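Side-chain contacts in 4-hydroxy-tetrahydrodipicolinate synthase (Thermotoga maritima, PDB 1O5K), which probably condenses pyruvate with aspartate semialdehyde to 4-hydroxy-tetrahydrodipicolinate through a Schiff base, a step of lysine biosynthesis: residues 60-63 and 64-68; 204-207 and 208-212; 125-128 and 129-133; 259-262 and 263-267; 184-187 and 188-192. All coordinates share one frame; numbering follows the deposited sequence.

Interaction 1: residues 60-63 and 64-68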
# COMPACT_ATOMS: atom_id res chain seq x y z
N PRO A 60 27.28 -0.19 -2.07
CA PRO A 60 27.21 0.58 -3.31
C PRO A 60 28.37 1.56 -3.52
O PRO A 60 28.70 1.85 -4.65
CB PRO A 60 25.87 1.36 -3.17
CG PRO A 60 25.10 0.51 -2.33
CD PRO A 60 26.07 0.01 -1.27
N THR A 61 29.00 2.01 -2.43
CA THR A 61 30.01 3.04 -2.52
C THR A 61 31.44 2.61 -2.15
O THR A 61 32.35 3.46 -2.10
CB THR A 61 29.62 4.25 -1.67
OG1 THR A 61 29.43 3.85 -0.34
CG2 THR A 61 28.31 4.85 -2.13
N VAL A 62 31.64 1.31 -1.96
CA VAL A 62 32.98 0.78 -1.67
C VAL A 62 33.53 0.17 -2.95
O VAL A 62 32.90 -0.70 -3.53
CB VAL A 62 32.90 -0.25 -0.57
CG1 VAL A 62 34.26 -0.88 -0.32
CG2 VAL A 62 32.40 0.43 0.73
N ASN A 63 34.70 0.62 -3.36
CA ASN A 63 35.25 0.28 -4.67
C ASN A 63 35.93 -1.09 -4.62
O ASN A 63 36.11 -1.67 -3.55
CB ASN A 63 36.10 1.42 -5.21
CG ASN A 63 37.50 1.47 -4.63
OD1 ASN A 63 38.09 0.44 -4.26
ND2 ASN A 63 38.07 2.67 -4.58
N GLU A 64 36.29 -1.65 -5.76
CA GLU A 64 36.77 -3.03 -5.75
C GLU A 64 38.04 -3.24 -4.93
O GLU A 64 38.17 -4.25 -4.25
CB GLU A 64 37.00 -3.56 -7.18
CG GLU A 64 35.72 -3.73 -7.99
CD GLU A 64 35.77 -4.94 -8.92
OE1 GLU A 64 36.85 -5.22 -9.52
OE2 GLU A 64 34.72 -5.62 -9.05
N ASP A 65 38.99 -2.32 -5.02
CA ASP A 65 40.21 -2.45 -4.25
C ASP A 65 39.93 -2.37 -2.74
O ASP A 65 40.46 -3.14 -1.95
CB ASP A 65 41.24 -1.43 -4.71
CG ASP A 65 41.82 -1.78 -6.11
OD1 ASP A 65 42.19 -2.99 -6.31
OD2 ASP A 65 41.93 -0.94 -7.05
N GLU A 66 39.02 -1.49 -2.35
CA GLU A 66 38.58 -1.41 -0.96
C GLU A 66 37.89 -2.67 -0.43
O GLU A 66 38.10 -3.07 0.73
CB GLU A 66 37.63 -0.20 -0.81
CG GLU A 66 38.39 1.09 -0.85
CD GLU A 66 37.49 2.30 -0.98
OE1 GLU A 66 36.36 2.16 -1.49
OE2 GLU A 66 37.94 3.40 -0.57
N ARG A 67 37.08 -3.30 -1.27
CA ARG A 67 36.40 -4.53 -0.92
C ARG A 67 37.46 -5.59 -0.62
O ARG A 67 37.35 -6.32 0.38
CB ARG A 67 35.57 -5.03 -2.09
CG ARG A 67 34.41 -4.19 -2.44
CD ARG A 67 33.69 -4.68 -3.73
NE ARG A 67 33.25 -6.07 -3.63
CZ ARG A 67 32.05 -6.46 -3.18
NH1 ARG A 67 31.13 -5.58 -2.77
NH2 ARG A 67 31.76 -7.74 -3.12
N GLU A 68 38.48 -5.69 -1.48
CA GLU A 68 39.51 -6.70 -1.27
C GLU A 68 40.17 -6.50 0.09
O GLU A 68 40.33 -7.44 0.87
CB GLU A 68 40.55 -6.68 -2.39
CG GLU A 68 41.76 -7.51 -2.01
CD GLU A 68 42.70 -7.78 -3.15
OE1 GLU A 68 43.84 -8.19 -2.82
OE2 GLU A 68 42.30 -7.61 -4.32
O HOH W 1 31.24 -2.71 -2.63
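The side-chain amide of N63 lies over the carboxylate of E66, the two planes only 18° apart and stacked, while the chains that carry them cross at about a right angle. N63 CG comes 3.4 Å from E66 OE1. With chi1 at 80°, CG of N63 sits between the backbone N and the carbonyl carbon, and this folds OD1 back over the start of the helix, where it accepts from E66 N at 2.9 Å in a nearly straight bond (173°). The donor stands tilted from the plane of the amide carbonyl. In return, N63 N donates to E66 OE1, also at 2.9 Å, on the anti side of the carboxylate and a little out of its plane. These reciprocal bonds make a capping box, with N63 as the N-cap of helix 64-78, one of the helices that surround the parallel strands of this TIM-barrel chain. E66 OE2 turns to a salt bridge with R282. Beside the box, V62 CG1 packs against E66 CB at 3.5 Å and touches R67 CG more loosely. R67 N continues the helix by donating to N63 O, and R67 CG passes 3.2 Å from N63 O. The guanidinium reaches back toward the loop through a water, which donates to V62 O and accepts from R67 NH1 at 2.9 Å; R67 NH2 bonds to G87 O.

Interaction 2: residues 204-207 and 208-212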
# COMPACT_ATOMS: atom_id res chain seq x y z
N ASP A 204 13.65 -6.53 14.00
CA ASP A 204 12.35 -6.56 14.67
C ASP A 204 11.42 -7.67 14.17
O ASP A 204 10.29 -7.77 14.62
CB ASP A 204 11.66 -5.17 14.62
CG ASP A 204 11.18 -4.77 13.23
OD1 ASP A 204 11.34 -5.54 12.24
OD2 ASP A 204 10.62 -3.66 13.05
N ARG A 205 11.90 -8.53 13.29
CA ARG A 205 11.15 -9.78 12.92
C ARG A 205 11.84 -11.07 13.41
O ARG A 205 11.29 -12.14 13.27
CB ARG A 205 10.97 -9.88 11.41
CG ARG A 205 10.12 -8.74 10.82
CD ARG A 205 8.68 -8.84 11.15
NE ARG A 205 7.83 -7.83 10.54
CZ ARG A 205 7.64 -6.61 11.02
NH1 ARG A 205 8.31 -6.15 12.10
NH2 ARG A 205 6.76 -5.83 10.41
N THR A 206 13.02 -10.95 14.02
CA THR A 206 13.81 -12.14 14.44
C THR A 206 13.00 -13.08 15.33
O THR A 206 12.93 -14.29 15.08
CB THR A 206 15.07 -11.73 15.16
OG1 THR A 206 15.83 -10.86 14.32
CG2 THR A 206 15.93 -12.98 15.44
N PHE A 207 12.41 -12.55 16.39
CA PHE A 207 11.61 -13.34 17.31
C PHE A 207 10.54 -14.17 16.57
O PHE A 207 10.43 -15.38 16.74
CB PHE A 207 10.96 -12.47 18.41
CG PHE A 207 10.05 -13.24 19.31
CD1 PHE A 207 10.56 -14.18 20.19
CD2 PHE A 207 8.64 -13.07 19.24
CE1 PHE A 207 9.74 -14.92 21.01
CE2 PHE A 207 7.80 -13.85 20.04
CZ PHE A 207 8.36 -14.77 20.91
N TYR A 208 9.80 -13.51 15.71
CA TYR A 208 8.70 -14.16 15.02
C TYR A 208 9.22 -15.14 13.95
O TYR A 208 8.62 -16.19 13.74
CB TYR A 208 7.69 -13.15 14.49
CG TYR A 208 6.99 -12.44 15.59
CD1 TYR A 208 6.06 -13.09 16.39
CD2 TYR A 208 7.33 -11.10 15.92
CE1 TYR A 208 5.47 -12.46 17.46
CE2 TYR A 208 6.70 -10.46 17.00
CZ TYR A 208 5.81 -11.13 17.76
OH TYR A 208 5.19 -10.51 18.84
N LEU A 209 10.34 -14.81 13.32
CA LEU A 209 10.98 -15.72 12.41
C LEU A 209 11.51 -16.95 13.11
O LEU A 209 11.37 -18.05 12.57
CB LEU A 209 12.06 -15.03 11.59
CG LEU A 209 12.73 -15.94 10.60
CD1 LEU A 209 12.83 -15.12 9.28
CD2 LEU A 209 14.06 -16.38 11.17
N LEU A 210 12.08 -16.81 14.32
CA LEU A 210 12.40 -17.99 15.12
C LEU A 210 11.16 -18.85 15.39
O LEU A 210 11.21 -20.08 15.24
CB LEU A 210 13.10 -17.57 16.44
CG LEU A 210 14.51 -16.96 16.19
CD1 LEU A 210 14.98 -16.28 17.42
CD2 LEU A 210 15.50 -18.07 15.76
N CYS A 211 10.05 -18.22 15.80
CA CYS A 211 8.79 -18.91 16.11
C CYS A 211 8.28 -19.64 14.86
O CYS A 211 7.69 -20.74 14.99
CB CYS A 211 7.72 -17.93 16.62
SG CYS A 211 8.06 -17.31 18.28
N ALA A 212 8.54 -19.07 13.67
CA ALA A 212 8.15 -19.71 12.40
C ALA A 212 8.98 -20.95 12.07
O ALA A 212 8.63 -21.74 11.19
CB ALA A 212 8.31 -18.67 11.26
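At the start of helix 206-212, which lies against the third subunit of the tetramer, two consecutive aromatic residues form a T-shaped (edge-to-face) pair. The edge of F207 meets the face of Y208, with the ring planes at 77° and the centroids 5.0 Å apart. F207 CD2 stands over the centre of the tyrosine ring and lies 3.7 Å from Y208 CE1. The phenylalanine ring is also covered on one face, where C211 SG, one turn further along, rests 3.9 Å from the centroid of the F207 ring and only 21° off its normal, displaced toward the rim. The nearest carbon is F207 CZ, 3.7 Å from C211 SG. The first torsions of the two aromatic residues differ, F207 swinging CG away from its own N and Y208 swinging CG away from its carbonyl carbon, and the two settings turn the rings nearly perpendicular, so that the F207 edge meets the Y208 face. On another side of the helix, T206 and L210 run side by side, CG2 of T206 4.0 Å from CD1 of L210. Backbone bonds from L209 N, L210 N and C211 N to R205 O, T206 O and F207 O hold the turn. Y208 OH bonds to D183 of the third subunit, and C211 packs on C211 of that subunit. The buried aromatic cluster therefore relies on ring-edge and sulfur contacts, while the tyrosine hydroxyl satisfies its polarity across the subunit interface.

Interaction 3: residues 125-128 and 129-133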
# COMPACT_ATOMS: atom_id res chain seq x y z
N GLY A 125 13.45 -15.22 -13.95
CA GLY A 125 14.71 -14.49 -14.04
C GLY A 125 15.52 -14.64 -12.77
O GLY A 125 16.73 -14.86 -12.82
N LEU A 126 14.86 -14.50 -11.62
CA LEU A 126 15.55 -14.72 -10.36
C LEU A 126 16.10 -16.14 -10.24
O LEU A 126 17.22 -16.35 -9.82
CB LEU A 126 14.61 -14.46 -9.18
CG LEU A 126 14.21 -13.02 -9.04
CD1 LEU A 126 13.09 -12.87 -7.99
CD2 LEU A 126 15.44 -12.14 -8.63
N TYR A 127 15.30 -17.12 -10.58
CA TYR A 127 15.78 -18.49 -10.58
C TYR A 127 17.00 -18.63 -11.48
O TYR A 127 18.01 -19.20 -11.05
CB TYR A 127 14.67 -19.41 -11.04
CG TYR A 127 15.07 -20.84 -11.13
CD1 TYR A 127 15.19 -21.62 -9.99
CD2 TYR A 127 15.30 -21.43 -12.33
CE1 TYR A 127 15.54 -22.99 -10.08
CE2 TYR A 127 15.68 -22.79 -12.45
CZ TYR A 127 15.79 -23.56 -11.30
OH TYR A 127 16.12 -24.92 -11.43
N GLN A 128 16.90 -18.14 -12.73
CA GLN A 128 18.01 -18.25 -13.67
C GLN A 128 19.29 -17.54 -13.20
O GLN A 128 20.39 -18.04 -13.45
CB GLN A 128 17.59 -17.82 -15.09
CG GLN A 128 16.62 -18.78 -15.74
CD GLN A 128 17.23 -20.12 -16.06
OE1 GLN A 128 18.45 -20.24 -16.16
NE2 GLN A 128 16.39 -21.13 -16.25
N HIS A 129 19.13 -16.37 -12.55
CA HIS A 129 20.23 -15.59 -11.97
C HIS A 129 21.00 -16.43 -10.95
O HIS A 129 22.19 -16.60 -11.07
CB HIS A 129 19.65 -14.31 -11.35
CG HIS A 129 20.63 -13.46 -10.62
ND1 HIS A 129 21.52 -12.61 -11.26
CD2 HIS A 129 20.77 -13.23 -9.30
CE1 HIS A 129 22.19 -11.92 -10.34
NE2 HIS A 129 21.76 -12.29 -9.14
N TYR A 130 20.29 -16.98 -9.96
CA TYR A 130 20.92 -17.78 -8.90
C TYR A 130 21.46 -19.10 -9.46
O TYR A 130 22.52 -19.56 -9.03
CB TYR A 130 19.94 -18.01 -7.76
CG TYR A 130 19.72 -16.75 -6.96
CD1 TYR A 130 20.74 -16.24 -6.13
CD2 TYR A 130 18.53 -16.01 -7.04
CE1 TYR A 130 20.57 -15.03 -5.48
CE2 TYR A 130 18.36 -14.85 -6.34
CZ TYR A 130 19.39 -14.37 -5.57
OH TYR A 130 19.21 -13.17 -4.87
N LYS A 131 20.76 -19.68 -10.44
CA LYS A 131 21.25 -20.91 -11.07
C LYS A 131 22.60 -20.69 -11.76
O LYS A 131 23.56 -21.48 -11.63
CB LYS A 131 20.26 -21.43 -12.09
CG LYS A 131 20.71 -22.77 -12.67
CD LYS A 131 19.58 -23.62 -13.16
CE LYS A 131 19.41 -23.55 -14.67
NZ LYS A 131 18.71 -22.31 -15.04
N TYR A 132 22.65 -19.65 -12.57
CA TYR A 132 23.86 -19.29 -13.29
C TYR A 132 25.03 -19.17 -12.34
O TYR A 132 26.10 -19.72 -12.58
CB TYR A 132 23.70 -17.98 -14.04
CG TYR A 132 24.87 -17.61 -14.93
CD1 TYR A 132 24.98 -18.12 -16.22
CD2 TYR A 132 25.86 -16.73 -14.49
CE1 TYR A 132 26.06 -17.77 -17.05
CE2 TYR A 132 26.94 -16.40 -15.30
CZ TYR A 132 27.02 -16.91 -16.58
OH TYR A 132 28.07 -16.57 -17.39
N ILE A 133 24.82 -18.44 -11.25
CA ILE A 133 25.89 -18.24 -10.27
C ILE A 133 26.28 -19.52 -9.53
O ILE A 133 27.46 -19.89 -9.43
CB ILE A 133 25.47 -17.14 -9.29
CG1 ILE A 133 25.17 -15.83 -10.05
CG2 ILE A 133 26.54 -16.93 -8.28
CD1 ILE A 133 24.32 -14.82 -9.28
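Y130 CD2 presses to 3.1 Å from L126 O, the same carbonyl oxygen that accepts the backbone bond from Y130 N. This is the close-packed side of helix 123-134. Here H129 CD2 lies over the centre of the Y130 ring, and I133 CD1 covers a face of the H129 imidazole, offset toward its rim. H129 CB also comes 3.3 Å from G125 O, so successive turns meet through both bonds and carbon contacts. The other side is looser: Q128 and K131, both partly exposed, run alongside each other, pointing the same way, and K131 also leans on the ring of the buried Y127, its CD passing 4.1 Å from Y127 CE2. Both Q128 and K131 have alternative conformers, and the detail of how their ends meet is doubtful. The polar ends of the inner residues look elsewhere, H129 ND1 to T93 and Y130 OH to V113 O. The helix belongs to the beta-alpha-beta unit between strands 110-114 and 141-144; Y130 packs on V143, Y127 and Y130 touch I162 of helix 156-165, and H129 and Y132 rest on helix 93-106.

Interaction 4: residues 259-262 and 263-267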
# COMPACT_ATOMS: atom_id res chain seq x y z
N PHE A 259 16.33 2.63 12.45
CA PHE A 259 15.75 2.80 11.15
C PHE A 259 14.89 4.03 10.98
O PHE A 259 14.15 4.13 10.03
CB PHE A 259 15.00 1.51 10.80
CG PHE A 259 15.90 0.35 10.74
CD1 PHE A 259 16.50 0.00 9.56
CD2 PHE A 259 16.20 -0.37 11.89
CE1 PHE A 259 17.38 -1.10 9.50
CE2 PHE A 259 17.06 -1.46 11.84
CZ PHE A 259 17.64 -1.81 10.63
N VAL A 260 15.05 5.02 11.85
CA VAL A 260 14.30 6.27 11.67
C VAL A 260 14.79 7.04 10.43
O VAL A 260 14.07 7.88 9.92
CB VAL A 260 14.27 7.15 12.93
CG1 VAL A 260 13.53 6.44 14.04
CG2 VAL A 260 15.69 7.50 13.41
N GLU A 261 16.04 6.80 10.02
CA GLU A 261 16.53 7.21 8.72
C GLU A 261 17.09 5.96 8.12
O GLU A 261 17.35 5.00 8.82
CB GLU A 261 17.64 8.24 8.86
CG GLU A 261 17.13 9.52 9.48
CD GLU A 261 18.15 10.63 9.43
OE1 GLU A 261 18.50 11.07 8.32
OE2 GLU A 261 18.63 11.04 10.49
N THR A 262 17.30 5.98 6.81
CA THR A 262 17.79 4.79 6.12
C THR A 262 19.06 4.22 6.75
O THR A 262 20.05 4.93 6.93
CB THR A 262 18.10 5.16 4.69
OG1 THR A 262 16.89 5.60 4.06
CG2 THR A 262 18.60 3.91 3.92
N ASN A 263 19.06 2.91 7.01
CA ASN A 263 20.23 2.20 7.51
C ASN A 263 21.27 2.22 6.39
O ASN A 263 20.90 1.94 5.23
CB ASN A 263 19.80 0.75 7.80
CG ASN A 263 20.94 -0.16 8.05
OD1 ASN A 263 21.10 -1.16 7.33
ND2 ASN A 263 21.68 0.08 9.11
N PRO A 264 22.56 2.44 6.66
CA PRO A 264 23.16 2.58 8.00
C PRO A 264 23.38 3.99 8.57
O PRO A 264 24.32 4.18 9.36
CB PRO A 264 24.50 1.92 7.81
CG PRO A 264 24.89 2.29 6.40
CD PRO A 264 23.59 2.34 5.61
N ILE A 265 22.57 4.97 8.19
CA ILE A 265 22.73 6.29 8.74
C ILE A 265 22.62 6.28 10.27
O ILE A 265 23.56 6.78 10.95
CB ILE A 265 21.81 7.32 8.06
CG1 ILE A 265 22.30 7.56 6.64
CG2 ILE A 265 21.80 8.59 8.80
CD1 ILE A 265 21.29 8.29 5.81
N PRO A 266 21.54 5.75 10.85
CA PRO A 266 21.45 5.72 12.33
C PRO A 266 22.49 4.87 13.04
O PRO A 266 23.11 5.34 14.00
CB PRO A 266 20.04 5.15 12.57
CG PRO A 266 19.29 5.55 11.29
CD PRO A 266 20.30 5.18 10.26
N VAL A 267 22.74 3.68 12.50
CA VAL A 267 23.72 2.78 13.19
C VAL A 267 25.15 3.38 13.23
O VAL A 267 25.86 3.28 14.27
CB VAL A 267 23.65 1.34 12.65
CG1 VAL A 267 24.27 1.21 11.27
CG2 VAL A 267 24.33 0.37 13.62
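The backbone of 259-262 runs as a loop into a tight entry to helix 265-273, and the cis peptide between N263 and P264 bends the chain just before the helix begins. The connection belongs to the part of this TIM-barrel-family chain that follows helix 241-257 and passes the predicted pyruvate site. One hydrogen bond joins the two segments: I265 N donates to T262 O at 2.8 Å, in the carbonyl plane and on a lone pair. P264 occupies the N-cap position. P266 fits beneath the loop, with CG 3.2 Å from E261 O and CD 3.3 Å from T262 O, so the ring lies against two successive carbonyl oxygens. E261 CB also touches the P266 ring, while the I265 and E261 side chains cross at a slant, CG2 of I265 coming 4.2 Å from E261 CB. The carboxylate itself continues to T292 OG1 and S289 N. Across the loop, F259 and N263 lie side by side and point the same way, the ring and amide planes 47° apart. A chi1 of 168° sets CG of N263 anti to the main-chain nitrogen and carries its amide past the ring to the neighbourhood of T56, predicted to bind pyruvate; OD1 of N263 is hydrogen-bonded to T56 OG1. T262 OG1 instead bonds to K120 O of the second subunit. Nearest the phenylalanine, N263 CB stands 3.5 Å from F259 CE1.

Interaction 5: residues 184-187 and 188-192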
# COMPACT_ATOMS: atom_id res chain seq x y z
N ARG A 184 5.75 -18.57 5.19
CA ARG A 184 5.81 -19.40 3.99
C ARG A 184 7.23 -19.66 3.48
O ARG A 184 7.52 -20.77 3.02
CB ARG A 184 4.93 -18.79 2.91
CG ARG A 184 3.49 -19.08 3.14
CD ARG A 184 3.12 -20.56 2.82
NE ARG A 184 2.83 -20.76 1.39
CZ ARG A 184 2.35 -21.88 0.83
NH1 ARG A 184 2.13 -21.91 -0.48
NH2 ARG A 184 2.10 -22.98 1.55
N THR A 185 8.11 -18.66 3.53
CA THR A 185 9.51 -18.85 3.20
C THR A 185 10.12 -19.94 4.06
O THR A 185 10.68 -20.89 3.53
CB THR A 185 10.26 -17.57 3.31
OG1 THR A 185 9.80 -16.68 2.26
CG2 THR A 185 11.68 -17.74 3.05
N VAL A 186 9.93 -19.86 5.37
CA VAL A 186 10.44 -20.90 6.26
C VAL A 186 9.83 -22.26 5.91
O VAL A 186 10.54 -23.22 5.72
CB VAL A 186 10.21 -20.61 7.73
CG1 VAL A 186 10.67 -21.82 8.57
CG2 VAL A 186 10.98 -19.38 8.14
N SER A 187 8.49 -22.33 5.84
CA SER A 187 7.78 -23.61 5.64
C SER A 187 8.18 -24.25 4.30
O SER A 187 8.52 -25.43 4.22
CB SER A 187 6.27 -23.35 5.61
OG SER A 187 5.59 -24.57 5.28
N LEU A 188 8.12 -23.46 3.23
CA LEU A 188 8.23 -24.08 1.91
C LEU A 188 9.67 -24.44 1.60
O LEU A 188 9.92 -25.46 0.96
CB LEU A 188 7.68 -23.17 0.86
CG LEU A 188 6.16 -22.99 0.77
CD1 LEU A 188 5.84 -22.23 -0.48
CD2 LEU A 188 5.40 -24.35 0.78
N THR A 189 10.64 -23.58 1.99
CA THR A 189 12.05 -23.89 1.69
C THR A 189 12.53 -25.15 2.45
O THR A 189 13.21 -26.01 1.89
CB THR A 189 13.02 -22.72 1.93
OG1 THR A 189 12.97 -22.31 3.30
CG2 THR A 189 12.67 -21.47 1.10
N LYS A 190 12.11 -25.29 3.72
CA LYS A 190 12.55 -26.40 4.53
C LYS A 190 11.86 -27.66 4.15
O LYS A 190 12.39 -28.74 4.34
CB LYS A 190 12.35 -26.10 6.02
CG LYS A 190 13.42 -25.10 6.47
CD LYS A 190 13.35 -24.70 7.93
CE LYS A 190 14.35 -23.57 8.27
NZ LYS A 190 15.81 -24.03 8.37
N GLN A 191 10.67 -27.53 3.60
CA GLN A 191 10.02 -28.67 2.97
C GLN A 191 10.75 -29.12 1.71
O GLN A 191 10.74 -30.32 1.36
CB GLN A 191 8.60 -28.35 2.60
CG GLN A 191 7.63 -28.33 3.74
CD GLN A 191 6.18 -28.14 3.22
OE1 GLN A 191 5.77 -28.80 2.25
NE2 GLN A 191 5.42 -27.23 3.86
N ALA A 192 11.35 -28.19 0.98
CA ALA A 192 12.09 -28.56 -0.25
C ALA A 192 13.43 -29.14 0.13
O ALA A 192 13.87 -30.11 -0.46
CB ALA A 192 12.28 -27.39 -1.14
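L188 spreads both methyls under the guanidinium of R184: CD1 lies over one face, offset toward the rim and 3.7 Å from R184 CZ, and CD2 is 3.7 Å from R184 NH2. Bends at chi2 and chi3 fold the arginine chain back over the leucine. One turn on, Q191 NE2 makes a weak bond to S187 OG, 3.0 Å long and bent to 132°. T189 OG1 donates to T185 O at 2.7 Å, its chi1 of 60° turning the hydroxyl back to within reach of the preceding turn. T185 O thus takes two bonds, from T189 N and T189 OG1, arriving from opposite faces of its plane. Alongside, V186 CG1 meets K190 CD at 4.0 Å. Outside this shell, K190 NZ is held by D215 and F196 O, T185 OG1 by E174 OE1, and L188 and T189 pack on helix 156-165, while R184 and S187 touch the third subunit. Near the end of helix 179-192, the bond to T185 O satisfies the hydroxyl of buried T189 while that oxygen still takes the ordinary helical bond from T189 N, and the arginine lays the flat, weakly hydrated face of its guanidinium on leucine.

Overall arrangement
All five contacts are local and follow in series along the chain, so none nests in or crosses another. Interaction 1 closes the turn from the loop after strand 49-52 into helix 64-78, and interaction 3 lies further on, within helix 123-134 between strands 110-114 and 141-144. Interaction 5, in helix 179-192, and interaction 2, in helix 206-212, belong to successive helices and touch where A212 O meets V186 CG1 at 3.3 Å; both also face the third subunit. Interaction 4 comes last, closing the loop into helix 265-273. Interactions 1, 3 and 4 touch the second subunit, dividing the set between two interfaces of the tetramer.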